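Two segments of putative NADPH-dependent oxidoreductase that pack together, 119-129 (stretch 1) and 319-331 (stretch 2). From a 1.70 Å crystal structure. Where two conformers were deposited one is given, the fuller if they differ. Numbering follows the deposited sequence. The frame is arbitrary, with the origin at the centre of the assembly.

Stretch 1 119-129: KFLCGHSSRRL
Stretch 2 (319-331) ETEIGAEASLRNL

How do the two backbones lie against each other? Residues 120-123 of stretch 1 form a strand (phi -142 to -74, psi 92 to 132), followed by a loop and a 3-10 segment at 126-128; stretch 2 enters as a loop, 319-323, that bends at Glu321 (phi/psi -79/-24), passes Ile322 (-134/89) and turns into a helix at Ala324, with Gly323 at its N-cap. Strand and helix axes run 28° apart, 8.3 Å at closest approach, and Leu121 CA sits 5.5 Å from Gly323 CA. Together the stretches bury 697 Å².

What does Phe120 bind? Its carbonyl accepts a hydrogen bond, Thr320 OG1 to Phe120 O at 2.7 Å, with Thr320 chi1 p. A water weakly bonded to both Phe120 N and Thr320 N, 3.4 Å from each, adds a looser link. The ring, chi1 t and chi2 88°, reaches the helix start: Phe120 CD2 lies 3.5 Å from Ala324 N and Phe120 CE2 4.1 Å from Ala324 CB, while Gly323 C meets the ring edge.

How do Leu121 and Cys122 continue the contact? Leu121 (t, p) sets CD1 3.8 Å from Ile322 CB, an apolar contact. Cys122 N donates to Ile322 O at 3.2 Å and a nearly straight 173°, pairing strand with loop through the backbone. Cys122, chi1 t, places CB 3.0 Å from Ser327 OG (chi1 m), which donates to Gly323 O at 2.8 Å.

How does His124 meet the helix? Its CA-to-CB bond points toward stretch 2, with chi1 m and chi2 66°. His124 ND1 donates to Cys122 O at 2.9 Å, which ties the ring back to the strand; NE2 lies near the helix. Asn330 ND2 (chi1 m) lies over one ring face, 3.2 Å from His124 NE2. A water joins His124 NE2, at 3.0 Å, to Ser327 O, at 3.1 Å.

What do the two arginines contribute? The CA-to-CB bond of Arg127 (p, t, p; chi4 -172°) points toward stretch 2, and its guanidinium forms a salt bridge with Glu321 (t, t; chi3 -29°): Arg127 NH1 donates to Glu321 OE2 at 2.8 Å, near the guanidinium plane. Ile322 CD1 (m, t) covers one guanidinium face, 3.6 Å from Arg127 NE, and a water links Arg127 NH2, 3.2 Å, to Glu321 O, 2.9 Å. Arg128 (chi1 m, chi2 -139°, chi3 t, chi4 -122°) adds a long salt bridge, Arg128 NH1 to Glu321 OE1 at 3.7 Å; that oxygen lies over the guanidinium face, so the attraction is of charges alone.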

# COMPACT_ATOMS: atom_id res chain seq x y z
N LYS C 119 23.66 23.23 -18.05
CA LYS C 119 22.46 22.46 -18.05
C LYS C 119 22.75 21.11 -17.38
O LYS C 119 23.80 20.48 -17.53
CB LYS C 119 21.90 22.20 -19.44
CG LYS C 119 21.65 23.47 -20.24
CD LYS C 119 21.19 24.63 -19.36
CE LYS C 119 20.60 25.72 -20.25
NZ LYS C 119 19.75 26.65 -19.46
N PHE C 120 21.77 20.67 -16.61
CA PHE C 120 21.85 19.44 -15.84
C PHE C 120 20.50 18.73 -15.86
O PHE C 120 19.53 19.43 -15.53
CB PHE C 120 22.29 19.77 -14.43
CG PHE C 120 22.26 18.58 -13.48
CD1 PHE C 120 23.38 17.76 -13.40
CD2 PHE C 120 21.15 18.27 -12.70
CE1 PHE C 120 23.36 16.66 -12.59
CE2 PHE C 120 21.14 17.17 -11.87
CZ PHE C 120 22.25 16.37 -11.82
N LEU C 121 20.51 17.44 -16.13
CA LEU C 121 19.35 16.55 -15.91
C LEU C 121 19.85 15.31 -15.18
O LEU C 121 20.83 14.66 -15.54
CB LEU C 121 18.60 16.25 -17.20
CG LEU C 121 17.37 15.35 -17.14
CD1 LEU C 121 16.24 16.02 -16.37
CD2 LEU C 121 16.87 14.98 -18.54
N CYS C 122 19.15 14.95 -14.10
CA CYS C 122 19.34 13.65 -13.46
C CYS C 122 18.18 12.78 -13.91
O CYS C 122 17.03 13.04 -13.56
CB CYS C 122 19.42 13.77 -11.94
SG CYS C 122 19.64 12.17 -11.16
N GLY C 123 18.38 11.77 -14.73
CA GLY C 123 17.40 11.02 -15.43
C GLY C 123 16.60 10.05 -14.61
O GLY C 123 16.96 8.90 -14.48
N HIS C 124 15.45 10.50 -14.11
CA HIS C 124 14.34 9.70 -13.60
C HIS C 124 13.27 9.63 -14.70
O HIS C 124 12.46 10.55 -14.82
CB HIS C 124 13.75 10.32 -12.35
CG HIS C 124 14.72 10.71 -11.30
ND1 HIS C 124 15.65 11.71 -11.43
CD2 HIS C 124 14.89 10.21 -10.06
CE1 HIS C 124 16.35 11.82 -10.32
NE2 HIS C 124 15.90 10.92 -9.47
N SER C 125 13.26 8.60 -15.54
CA SER C 125 12.49 8.72 -16.78
C SER C 125 11.07 8.22 -16.66
O SER C 125 10.31 8.42 -17.59
CB SER C 125 13.20 7.95 -17.92
OG SER C 125 13.10 6.55 -17.70
N SER C 126 10.72 7.55 -15.56
CA SER C 126 9.37 7.04 -15.36
C SER C 126 8.29 8.11 -15.47
O SER C 126 7.19 7.86 -15.97
CB SER C 126 9.26 6.33 -13.97
OG SER C 126 8.07 5.57 -13.92
N ARG C 127 8.57 9.32 -14.97
CA ARG C 127 7.62 10.41 -14.99
C ARG C 127 7.31 10.82 -16.44
O ARG C 127 6.28 11.44 -16.65
CB ARG C 127 8.08 11.66 -14.23
CG ARG C 127 9.31 12.36 -14.72
CD ARG C 127 9.37 13.78 -14.23
NE ARG C 127 9.86 13.89 -12.85
CZ ARG C 127 9.83 15.06 -12.21
NH1 ARG C 127 9.36 16.14 -12.81
NH2 ARG C 127 10.27 15.22 -10.96
N ARG C 128 8.17 10.43 -17.36
CA ARG C 128 8.00 10.77 -18.77
C ARG C 128 7.07 9.82 -19.51
O ARG C 128 6.59 10.14 -20.61
CB ARG C 128 9.35 10.77 -19.49
CG ARG C 128 10.49 11.45 -18.76
CD ARG C 128 11.35 12.26 -19.68
NE ARG C 128 12.10 13.22 -18.90
CZ ARG C 128 12.17 14.53 -18.94
NH1 ARG C 128 11.48 15.22 -19.81
NH2 ARG C 128 12.96 15.17 -18.09
N LEU C 129 6.81 8.64 -18.93
CA LEU C 129 5.93 7.68 -19.58
C LEU C 129 4.58 8.33 -19.89
O LEU C 129 4.18 9.20 -19.13
CB LEU C 129 5.73 6.46 -18.69
CG LEU C 129 6.93 5.50 -18.59
CD1 LEU C 129 6.71 4.47 -17.51
CD2 LEU C 129 7.15 4.80 -19.93
N GLU C 319 15.39 25.31 -18.66
CA GLU C 319 15.80 24.40 -17.62
C GLU C 319 15.21 23.03 -17.93
O GLU C 319 14.11 22.90 -18.46
CB GLU C 319 15.31 24.80 -16.24
N THR C 320 15.94 21.99 -17.56
CA THR C 320 15.39 20.63 -17.69
C THR C 320 14.37 20.36 -16.60
O THR C 320 14.21 21.20 -15.69
CB THR C 320 16.48 19.56 -17.59
OG1 THR C 320 16.92 19.55 -16.22
CG2 THR C 320 17.62 19.90 -18.53
N GLU C 321 13.68 19.21 -16.64
CA GLU C 321 12.59 19.03 -15.68
C GLU C 321 13.08 18.63 -14.30
O GLU C 321 12.33 18.84 -13.34
CB GLU C 321 11.59 17.99 -16.18
CG GLU C 321 10.24 18.09 -15.47
CD GLU C 321 9.21 17.15 -16.06
OE1 GLU C 321 9.28 16.83 -17.27
OE2 GLU C 321 8.32 16.70 -15.33
N ILE C 322 14.27 18.04 -14.19
CA ILE C 322 14.73 17.49 -12.94
C ILE C 322 16.18 17.90 -12.67
O ILE C 322 17.10 17.17 -13.06
CB ILE C 322 14.69 15.95 -12.85
CG1 ILE C 322 13.46 15.28 -13.44
CG2 ILE C 322 14.86 15.57 -11.39
CD1 ILE C 322 13.42 13.78 -13.29
N GLY C 323 16.30 19.03 -12.01
CA GLY C 323 17.58 19.60 -11.63
C GLY C 323 18.18 18.93 -10.41
O GLY C 323 17.64 17.96 -9.85
N ALA C 324 19.33 19.47 -9.99
CA ALA C 324 20.12 18.98 -8.87
C ALA C 324 19.33 19.05 -7.57
O ALA C 324 19.41 18.13 -6.78
CB ALA C 324 21.43 19.76 -8.72
N GLU C 325 18.56 20.12 -7.40
CA GLU C 325 17.79 20.30 -6.17
C GLU C 325 16.69 19.24 -6.05
O GLU C 325 16.55 18.57 -5.02
CB GLU C 325 17.16 21.67 -6.18
CG GLU C 325 16.97 22.37 -4.86
CD GLU C 325 16.48 23.79 -5.15
OE1 GLU C 325 15.30 23.95 -5.53
OE2 GLU C 325 17.32 24.71 -5.01
N ALA C 326 15.92 19.11 -7.11
CA ALA C 326 14.83 18.16 -7.23
C ALA C 326 15.38 16.75 -7.04
O ALA C 326 14.81 15.95 -6.29
CB ALA C 326 14.11 18.34 -8.54
N SER C 327 16.48 16.44 -7.70
CA SER C 327 17.07 15.10 -7.56
C SER C 327 17.49 14.84 -6.13
O SER C 327 17.29 13.74 -5.59
CB SER C 327 18.27 14.92 -8.50
OG SER C 327 17.90 15.21 -9.83
N LEU C 328 18.09 15.87 -5.53
CA LEU C 328 18.54 15.82 -4.14
C LEU C 328 17.32 15.54 -3.27
O LEU C 328 17.44 14.79 -2.32
CB LEU C 328 19.27 17.09 -3.76
CG LEU C 328 19.99 17.15 -2.41
CD1 LEU C 328 21.13 18.14 -2.46
CD2 LEU C 328 19.06 17.50 -1.27
N ARG C 329 16.16 16.12 -3.58
CA ARG C 329 14.99 15.88 -2.75
C ARG C 329 14.58 14.41 -2.81
O ARG C 329 14.10 13.87 -1.83
CB ARG C 329 13.80 16.73 -3.17
CG ARG C 329 13.59 18.01 -2.38
CD ARG C 329 12.14 18.47 -2.45
NE ARG C 329 11.60 18.94 -1.18
CZ ARG C 329 10.98 18.23 -0.25
NH1 ARG C 329 10.79 16.92 -0.40
NH2 ARG C 329 10.56 18.84 0.85
N ASN C 330 14.78 13.79 -3.97
CA ASN C 330 14.46 12.36 -4.09
C ASN C 330 15.39 11.53 -3.23
O ASN C 330 15.01 10.59 -2.51
CB ASN C 330 14.52 11.91 -5.56
CG ASN C 330 13.43 12.50 -6.42
OD1 ASN C 330 12.42 12.94 -5.87
ND2 ASN C 330 13.66 12.48 -7.73
N LEU C 331 16.69 11.82 -3.25
CA LEU C 331 17.64 11.11 -2.41
C LEU C 331 17.35 11.28 -0.91
O LEU C 331 17.49 10.37 -0.11
CB LEU C 331 19.06 11.63 -2.62
CG LEU C 331 20.18 11.08 -1.71
CD1 LEU C 331 20.25 9.56 -1.89
CD2 LEU C 331 21.49 11.80 -2.03
O HOH W 1 19.09 22.79 -16.65
O HOH W 2 18.06 11.35 -7.46
O HOH W 3 11.23 18.24 -10.78